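Local coordinates for prophage MuSo2, 43 kDa tail protein (Shewanella oneidensis, PDB 3CDD) that probably serves as a hub component of a Mu-like prophage tail baseplate, assembling as a trimer in the crystal, at residues A[5-11]-A[62-68]; A[282-286]-A[309-314]. All coordinates share one frame; numbering follows the deposited sequence.

Contact 1. Residues A[5-11]-A[62-68]; sequences EEIVLKA and ACTVDIG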
ATOM      1  N   GLU A   5     -32.458  22.808   5.956  1.00 40.83           N
ATOM      2  CA  GLU A   5     -32.728  21.392   6.221  1.00 38.84           C
ATOM      3  C   GLU A   5     -31.600  20.837   7.063  1.00 37.60           C
ATOM      4  O   GLU A   5     -30.440  21.091   6.783  1.00 37.15           O
ATOM      5  CB  GLU A   5     -32.749  20.597   4.914  1.00 39.01           C
ATOM      6  CG  GLU A   5     -33.992  20.751   4.071  1.00 38.92           C
ATOM      7  CD  GLU A   5     -34.035  19.759   2.907  1.00 38.81           C
ATOM      8  OE1 GLU A   5     -32.965  19.312   2.426  1.00 37.25           O
ATOM      9  OE2 GLU A   5     -35.152  19.432   2.460  1.00 38.54           O
ATOM     10  N   GLU A   6     -31.935  20.084   8.098  1.00 36.25           N
ATOM     11  CA  GLU A   6     -30.896  19.508   8.942  1.00 34.52           C
ATOM     12  C   GLU A   6     -30.607  18.067   8.547  1.00 33.13           C
ATOM     13  O   GLU A   6     -31.464  17.379   7.966  1.00 31.92           O
ATOM     14  CB  GLU A   6     -31.250  19.643  10.436  1.00 35.44           C
ATOM     15  CG  GLU A   6     -32.061  18.513  11.030  1.00 36.94           C
ATOM     16  CD  GLU A   6     -32.899  18.962  12.234  1.00 42.22           C
ATOM     17  OE1 GLU A   6     -32.501  19.952  12.908  1.00 43.52           O
ATOM     18  OE2 GLU A   6     -33.957  18.321  12.493  1.00 41.29           O
ATOM     19  N   ILE A   7     -29.384  17.633   8.859  1.00 31.51           N
ATOM     20  CA  ILE A   7     -28.953  16.270   8.598  1.00 30.64           C
ATOM     21  C   ILE A   7     -28.937  15.427   9.889  1.00 30.56           C
ATOM     22  O   ILE A   7     -28.233  15.763  10.852  1.00 30.64           O
ATOM     23  CB  ILE A   7     -27.588  16.244   7.869  1.00 30.52           C
ATOM     24  CG1 ILE A   7     -27.731  16.888   6.480  1.00 29.04           C
ATOM     25  CG2 ILE A   7     -27.088  14.803   7.745  1.00 29.19           C
ATOM     26  CD1 ILE A   7     -26.503  17.627   5.973  1.00 27.73           C
ATOM     27  N   VAL A   8     -29.703  14.334   9.890  1.00 29.68           N
ATOM     28  CA  VAL A   8     -29.925  13.555  11.112  1.00 29.88           C
ATOM     29  C   VAL A   8     -29.547  12.076  10.945  1.00 30.42           C
ATOM     30  O   VAL A   8     -29.951  11.404   9.987  1.00 30.31           O
ATOM     31  CB  VAL A   8     -31.406  13.707  11.691  1.00 30.43           C
ATOM     32  CG1 VAL A   8     -31.850  15.185  11.794  1.00 28.47           C
ATOM     33  CG2 VAL A   8     -32.423  12.927  10.867  1.00 30.43           C
ATOM     34  N   LEU A   9     -28.733  11.589  11.867  1.00 30.76           N
ATOM     35  CA  LEU A   9     -28.497  10.170  11.995  1.00 31.11           C
ATOM     36  C   LEU A   9     -29.411   9.632  13.086  1.00 31.95           C
ATOM     37  O   LEU A   9     -29.430  10.154  14.221  1.00 31.79           O
ATOM     38  CB  LEU A   9     -27.040   9.884  12.352  1.00 31.05           C
ATOM     39  CG  LEU A   9     -26.696   8.401  12.525  1.00 31.43           C
ATOM     40  CD1 LEU A   9     -25.431   8.039  11.745  1.00 31.84           C
ATOM     41  CD2 LEU A   9     -26.574   8.016  13.987  1.00 29.54           C
ATOM     42  N   LYS A  10     -30.153   8.582  12.736  1.00 31.80           N
ATOM     43  CA  LYS A  10     -30.980   7.850  13.689  1.00 32.41           C
ATOM     44  C   LYS A  10     -30.371   6.454  13.883  1.00 32.54           C
ATOM     45  O   LYS A  10     -30.095   5.752  12.918  1.00 30.84           O
ATOM     46  CB  LYS A  10     -32.421   7.740  13.183  1.00 31.56           C
ATOM     47  CG  LYS A  10     -33.168   9.085  13.049  1.00 32.50           C
ATOM     48  CD  LYS A  10     -34.664   8.859  12.761  1.00 32.75           C
ATOM     49  CE  LYS A  10     -35.368  10.151  12.373  1.00 33.87           C
ATOM     50  NZ  LYS A  10     -36.813   9.942  12.011  1.00 34.64           N
ATOM     51  N   ALA A  11     -30.144   6.079  15.140  1.00 33.80           N
ATOM     52  CA  ALA A  11     -29.678   4.740  15.501  1.00 34.59           C
ATOM     53  C   ALA A  11     -30.125   4.449  16.927  1.00 35.39           C
ATOM     54  O   ALA A  11     -29.959   5.282  17.812  1.00 35.25           O
ATOM     55  CB  ALA A  11     -28.155   4.648  15.394  1.00 34.25           C
ATOM     56  N   ALA A  62     -28.372  -0.814  13.467  1.00 34.68           N
ATOM     57  CA  ALA A  62     -29.083  -0.287  12.293  1.00 35.32           C
ATOM     58  C   ALA A  62     -29.162   1.233  12.364  1.00 36.14           C
ATOM     59  O   ALA A  62     -29.347   1.810  13.438  1.00 35.79           O
ATOM     60  CB  ALA A  62     -30.474  -0.881  12.163  1.00 35.42           C
ATOM     61  N   CYS A  63     -29.082   1.856  11.194  1.00 37.45           N
ATOM     62  CA  CYS A  63     -28.682   3.234  11.061  1.00 37.09           C
ATOM     63  C   CYS A  63     -29.354   3.880   9.834  1.00 35.76           C
ATOM     64  O   CYS A  63     -29.432   3.255   8.769  1.00 34.88           O
ATOM     65  CB  CYS A  63     -27.166   3.221  10.834  1.00 37.22           C
ATOM     66  SG  CYS A  63     -26.452   4.757  11.091  1.00 43.29           S
ATOM     67  N   THR A  64     -29.823   5.122   9.973  1.00 34.22           N
ATOM     68  CA  THR A  64     -30.251   5.927   8.807  1.00 32.52           C
ATOM     69  C   THR A  64     -29.714   7.349   8.865  1.00 31.72           C
ATOM     70  O   THR A  64     -29.580   7.938   9.947  1.00 31.45           O
ATOM     71  CB  THR A  64     -31.797   5.986   8.618  1.00 32.58           C
ATOM     72  OG1 THR A  64     -32.400   6.739   9.683  1.00 32.79           O
ATOM     73  CG2 THR A  64     -32.412   4.585   8.555  1.00 32.59           C
ATOM     74  N   VAL A  65     -29.395   7.905   7.701  1.00 30.55           N
ATOM     75  CA  VAL A  65     -29.090   9.320   7.616  1.00 29.06           C
ATOM     76  C   VAL A  65     -30.110   9.975   6.706  1.00 29.75           C
ATOM     77  O   VAL A  65     -30.331   9.510   5.582  1.00 29.33           O
ATOM     78  CB  VAL A  65     -27.661   9.621   7.150  1.00 30.00           C
ATOM     79  CG1 VAL A  65     -27.451  11.142   7.081  1.00 29.17           C
ATOM     80  CG2 VAL A  65     -26.605   8.932   8.107  1.00 25.40           C
ATOM     81  N   ASP A  66     -30.731  11.038   7.232  1.00 29.34           N
ATOM     82  CA  ASP A  66     -31.739  11.847   6.531  1.00 30.07           C
ATOM     83  C   ASP A  66     -31.326  13.333   6.427  1.00 29.64           C
ATOM     84  O   ASP A  66     -30.665  13.884   7.325  1.00 29.15           O
ATOM     85  CB  ASP A  66     -33.084  11.761   7.262  1.00 30.45           C
ATOM     86  CG  ASP A  66     -33.652  10.342   7.315  1.00 33.16           C
ATOM     87  OD1 ASP A  66     -33.449   9.550   6.380  1.00 34.95           O
ATOM     88  OD2 ASP A  66     -34.320  10.019   8.314  1.00 38.29           O
ATOM     89  N   ILE A  67     -31.711  13.959   5.321  1.00 28.87           N
ATOM     90  CA  ILE A  67     -31.591  15.404   5.150  1.00 29.07           C
ATOM     91  C   ILE A  67     -33.004  15.942   4.943  1.00 28.59           C
ATOM     92  O   ILE A  67     -33.673  15.571   3.981  1.00 28.41           O
ATOM     93  CB  ILE A  67     -30.678  15.819   3.949  1.00 29.29           C
ATOM     94  CG1 ILE A  67     -30.673  17.356   3.799  1.00 29.96           C
ATOM     95  CG2 ILE A  67     -31.121  15.128   2.640  1.00 29.01           C
ATOM     96  CD1 ILE A  67     -29.580  17.917   2.882  1.00 29.38           C
ATOM     97  N   GLY A  68     -33.464  16.789   5.859  1.00 28.65           N
ATOM     98  CA  GLY A  68     -34.826  17.340   5.787  1.00 28.64           C
ATOM     99  C   GLY A  68     -35.908  16.272   5.832  1.00 28.74           C
ATOM    100  O   GLY A  68     -36.983  16.436   5.254  1.00 28.94           O
TER
HETATM  101  O   HOH W   1     -32.379   9.469   9.966  1.00 41.30           O
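Ile-7 and Leu-9 mesh with Cys-63, Val-65 and Ile-67 along the buried face of a two-stranded antiparallel pairing. The side-chain branches interlock across the strands. With CG1 of Ile-7 beside its own backbone N (chi1 -64°), branch CG2 lies beside the carbonyl carbon and rests on Val-65 CG1 at 3.7 Å, while CG1 of the same isoleucine leans the other way, against Ile-67 CG1 at 4.0 Å. Both branches of Val-65 are engaged: CG2 is met by Leu-9 CD1 at 3.9 Å. The same Leu-9 methyl packs against the sulfur, with CD1 3.5 Å from Cys-63 SG. Just before strand 7-11, the Glu-5 chain, extended beyond CG, passes over Gly-68, where Glu-5 CD lies 3.8 Å from Gly-68 CA, and crosses Ile-67 at about a right angle; its carboxylate is held by a salt bridge to Arg-291.

The opposite face is more polar. Val-8 CG2 presses on Asp-66 CB at 3.8 Å, and Lys-10 CB abuts Thr-64 OG1. A water is bound to Val-8 O, Thr-64 OG1 and, weakly, Asp-66 OD2; with more acceptors near than it has protons, it may not serve them all at once. Asp-66 OD1 has its salt-bridge partner in Arg-71, whereas Lys-10 NZ stays 4.5 Å from Asp-66 OD2, beyond a salt bridge.

Five backbone hydrogen bonds join the segments: reciprocal pairs at Val-8/Asp-66 and Lys-10/Thr-64, then Gly-68 N to Glu-6 O. Strand 62-67 also pairs with strand 70-84, and the apolar face packs on Ile-22, Ile-24 and Trp-290. This is antiparallel beta pairing within the GpP-like N-terminal domain, a member of the phage barrel group.

Contact 2. Residues A[282-286]-A[309-314]; sequences MAEYT and DEIMGL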
HETATM    1  N   MSE A 282     -11.245  10.405 -15.523  1.00 36.34           N
HETATM    2  CA  MSE A 282     -11.916  10.809 -14.287  1.00 34.52           C
HETATM    3  C   MSE A 282     -12.292  12.273 -14.453  1.00 33.87           C
HETATM    4  O   MSE A 282     -11.504  13.052 -14.990  1.00 31.42           O
HETATM    5  CB  MSE A 282     -10.999  10.583 -13.064  1.00 34.90           C
HETATM    6  CG  MSE A 282     -11.532  11.042 -11.677  1.00 36.69           C
HETATM    7 SE   MSE A 282     -11.195  12.958 -11.249  0.50 36.18          SE
HETATM    8  CE  MSE A 282      -9.358  12.818 -10.823  1.00 31.83           C
ATOM      9  N   ALA A 283     -13.516  12.623 -14.039  1.00 32.66           N
ATOM     10  CA  ALA A 283     -13.935  14.018 -13.938  1.00 32.39           C
ATOM     11  C   ALA A 283     -14.880  14.150 -12.738  1.00 32.03           C
ATOM     12  O   ALA A 283     -15.857  13.411 -12.635  1.00 31.82           O
ATOM     13  CB  ALA A 283     -14.619  14.486 -15.217  1.00 32.03           C
ATOM     14  N   GLU A 284     -14.573  15.084 -11.843  1.00 31.93           N
ATOM     15  CA  GLU A 284     -15.316  15.266 -10.594  1.00 31.79           C
ATOM     16  C   GLU A 284     -15.649  16.722 -10.406  1.00 31.09           C
ATOM     17  O   GLU A 284     -14.735  17.562 -10.357  1.00 31.53           O
ATOM     18  CB  GLU A 284     -14.477  14.809  -9.387  1.00 32.53           C
ATOM     19  CG  GLU A 284     -14.324  13.333  -9.316  1.00 35.53           C
ATOM     20  CD  GLU A 284     -13.562  12.847  -8.097  1.00 38.81           C
ATOM     21  OE1 GLU A 284     -13.060  13.666  -7.277  1.00 38.18           O
ATOM     22  OE2 GLU A 284     -13.480  11.610  -7.974  1.00 43.22           O
ATOM     23  N   TYR A 285     -16.943  16.989 -10.249  1.00 29.29           N
ATOM     24  CA  TYR A 285     -17.489  18.322 -10.127  1.00 29.33           C
ATOM     25  C   TYR A 285     -17.996  18.569  -8.719  1.00 28.97           C
ATOM     26  O   TYR A 285     -18.843  17.850  -8.230  1.00 29.11           O
ATOM     27  CB  TYR A 285     -18.632  18.533 -11.167  1.00 28.97           C
ATOM     28  CG  TYR A 285     -18.061  18.627 -12.585  1.00 29.09           C
ATOM     29  CD1 TYR A 285     -17.793  17.482 -13.339  1.00 30.97           C
ATOM     30  CD2 TYR A 285     -17.714  19.852 -13.116  1.00 27.67           C
ATOM     31  CE1 TYR A 285     -17.207  17.574 -14.635  1.00 31.91           C
ATOM     32  CE2 TYR A 285     -17.156  19.960 -14.399  1.00 29.73           C
ATOM     33  CZ  TYR A 285     -16.899  18.825 -15.139  1.00 30.70           C
ATOM     34  OH  TYR A 285     -16.328  18.967 -16.377  1.00 31.41           O
ATOM     35  N   THR A 286     -17.499  19.629  -8.103  1.00 28.94           N
ATOM     36  CA  THR A 286     -17.915  20.040  -6.775  1.00 27.49           C
ATOM     37  C   THR A 286     -18.980  21.122  -6.949  1.00 28.34           C
ATOM     38  O   THR A 286     -18.724  22.170  -7.569  1.00 27.98           O
ATOM     39  CB  THR A 286     -16.730  20.610  -6.011  1.00 27.40           C
ATOM     40  OG1 THR A 286     -15.680  19.612  -5.911  1.00 26.43           O
ATOM     41  CG2 THR A 286     -17.149  21.105  -4.638  1.00 27.16           C
ATOM     42  N   ASP A 309     -17.713  22.057 -20.275  1.00 34.41           N
ATOM     43  CA  ASP A 309     -16.511  22.427 -19.545  1.00 34.31           C
ATOM     44  C   ASP A 309     -15.346  22.596 -20.521  1.00 34.44           C
ATOM     45  O   ASP A 309     -14.718  21.621 -20.939  1.00 33.77           O
ATOM     46  CB  ASP A 309     -16.194  21.380 -18.469  1.00 34.45           C
ATOM     47  CG  ASP A 309     -15.116  21.841 -17.488  1.00 34.86           C
ATOM     48  OD1 ASP A 309     -14.254  22.679 -17.851  1.00 33.10           O
ATOM     49  OD2 ASP A 309     -15.122  21.348 -16.339  1.00 35.32           O
ATOM     50  N   GLU A 310     -15.084  23.859 -20.845  1.00 34.82           N
ATOM     51  CA  GLU A 310     -14.081  24.306 -21.796  1.00 36.45           C
ATOM     52  C   GLU A 310     -12.686  24.057 -21.248  1.00 36.59           C
ATOM     53  O   GLU A 310     -11.799  23.690 -21.994  1.00 36.14           O
ATOM     54  CB  GLU A 310     -14.290  25.815 -22.028  1.00 36.13           C
ATOM     55  CG  GLU A 310     -13.831  26.367 -23.340  1.00 38.34           C
ATOM     56  CD  GLU A 310     -14.050  27.899 -23.471  1.00 38.25           C
ATOM     57  OE1 GLU A 310     -14.579  28.551 -22.541  1.00 39.92           O
ATOM     58  OE2 GLU A 310     -13.681  28.451 -24.520  1.00 42.07           O
ATOM     59  N   ILE A 311     -12.497  24.260 -19.940  1.00 37.57           N
ATOM     60  CA  ILE A 311     -11.176  24.100 -19.307  1.00 38.70           C
ATOM     61  C   ILE A 311     -10.677  22.654 -19.426  1.00 40.35           C
ATOM     62  O   ILE A 311      -9.539  22.400 -19.844  1.00 40.02           O
ATOM     63  CB  ILE A 311     -11.197  24.521 -17.803  1.00 38.37           C
ATOM     64  CG1 ILE A 311     -11.363  26.043 -17.670  1.00 37.37           C
ATOM     65  CG2 ILE A 311      -9.921  24.040 -17.095  1.00 37.55           C
ATOM     66  CD1 ILE A 311     -11.864  26.491 -16.322  1.00 35.26           C
HETATM   67  N   MSE A 312     -11.568  21.734 -19.080  1.00 42.09           N
HETATM   68  CA  MSE A 312     -11.304  20.302 -19.042  1.00 45.72           C
HETATM   69  C   MSE A 312     -11.350  19.676 -20.436  1.00 44.25           C
HETATM   70  O   MSE A 312     -10.564  18.760 -20.757  1.00 44.41           O
HETATM   71  CB  MSE A 312     -12.351  19.656 -18.143  1.00 45.01           C
HETATM   72  CG  MSE A 312     -11.931  18.375 -17.528  1.00 48.68           C
HETATM   73 SE   MSE A 312     -12.224  18.333 -15.606  1.00 53.73          SE
HETATM   74  CE  MSE A 312     -11.200  19.876 -15.042  1.00 51.16           C
ATOM     75  N   GLY A 313     -12.275  20.180 -21.254  1.00 43.89           N
ATOM     76  CA  GLY A 313     -12.453  19.728 -22.630  1.00 42.69           C
ATOM     77  C   GLY A 313     -13.624  18.778 -22.706  1.00 42.05           C
ATOM     78  O   GLY A 313     -13.570  17.790 -23.426  1.00 41.63           O
ATOM     79  N   LEU A 314     -14.684  19.084 -21.959  1.00 41.31           N
ATOM     80  CA  LEU A 314     -15.898  18.273 -21.990  1.00 40.85           C
ATOM     81  C   LEU A 314     -17.108  19.020 -22.549  1.00 40.76           C
ATOM     82  O   LEU A 314     -17.410  20.163 -22.163  1.00 40.49           O
ATOM     83  CB  LEU A 314     -16.215  17.663 -20.610  1.00 40.39           C
ATOM     84  CG  LEU A 314     -15.201  16.700 -19.952  1.00 40.99           C
ATOM     85  CD1 LEU A 314     -15.588  16.447 -18.513  1.00 40.09           C
ATOM     86  CD2 LEU A 314     -15.031  15.352 -20.692  1.00 40.44           C
TER
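Tyr-285 reaches from its strand to Asp-309, and the phenol hydroxyl carries the contact. Rotation about the CA–CB bond sets CG anti to the carbonyl carbon (chi1 -71°), and from there the ring extends to the turn. The side chain packs on Ala-201, Val-338 and Val-307 before the far edge of the ring comes up to the carboxylate: CE2 lies 3.1 Å from Asp-309 OD2, which sits at the ring edge, near its plane. At the tip, OH donates a hydrogen bond of 2.7 Å to Asp-309 OD2, approaching on the anti side of that oxygen, 24° out of the carboxylate plane, and Tyr-285 OH also lies 3.2 Å from Asp-309 CB. Ring and carboxylate planes stand 62° apart. The hydroxyl is further lodged against Leu-314, whose CD1 is 3.4 Å from Tyr-285 OH, with the selenium of Met-312, a selenomethionine, somewhat farther off. Leu-314 CD1 reaches on to Ala-283 CB at 4.0 Å, so one methyl touches both Ala-283 and the tyrosine hydroxyl.

Asp-309 OD1 takes the N-H of Met-312 at 3.1 Å from above the carboxylate plane, an Asx motif, and Asp-309 O accepts from both Gly-313 N and Leu-314 N, a G1 beta bulge with glycine at positive phi. With OD1 tied to the turn and OD2 shared by Tyr-285 and Tyr-84 of the second subunit, whose OH is hydrogen-bonded to it, the carboxylate's rotation is probably well restricted. Trp-80 NE1 of that subunit bonds to Met-312 O.

Within the chain, strand 281-288 lies between strands 200-206 and 331-339, while Tyr-285 and Leu-314 both pack on Val-307 of strand 304-309, and the turn carries that strand's end into strand 314-315.

The two contacts come in series along the chain: 5-11 with 62-68 closes before 282-286 with 309-314 opens. Their centres are about 31 Å apart and their nearest atoms about 15 Å, so they do not touch. Contact 1 belongs to the GpP-like N-terminal domain and contact 2 to the fourth domain, yet the strand network links them: strand 21-27, on which contact 1 packs, pairs with strand 317-328, which also pairs with strand 304-309 leading into the turn of contact 2. Contact 1 stays within its own subunit, whereas contact 2 meets the second subunit, consistent with a part in trimer assembly.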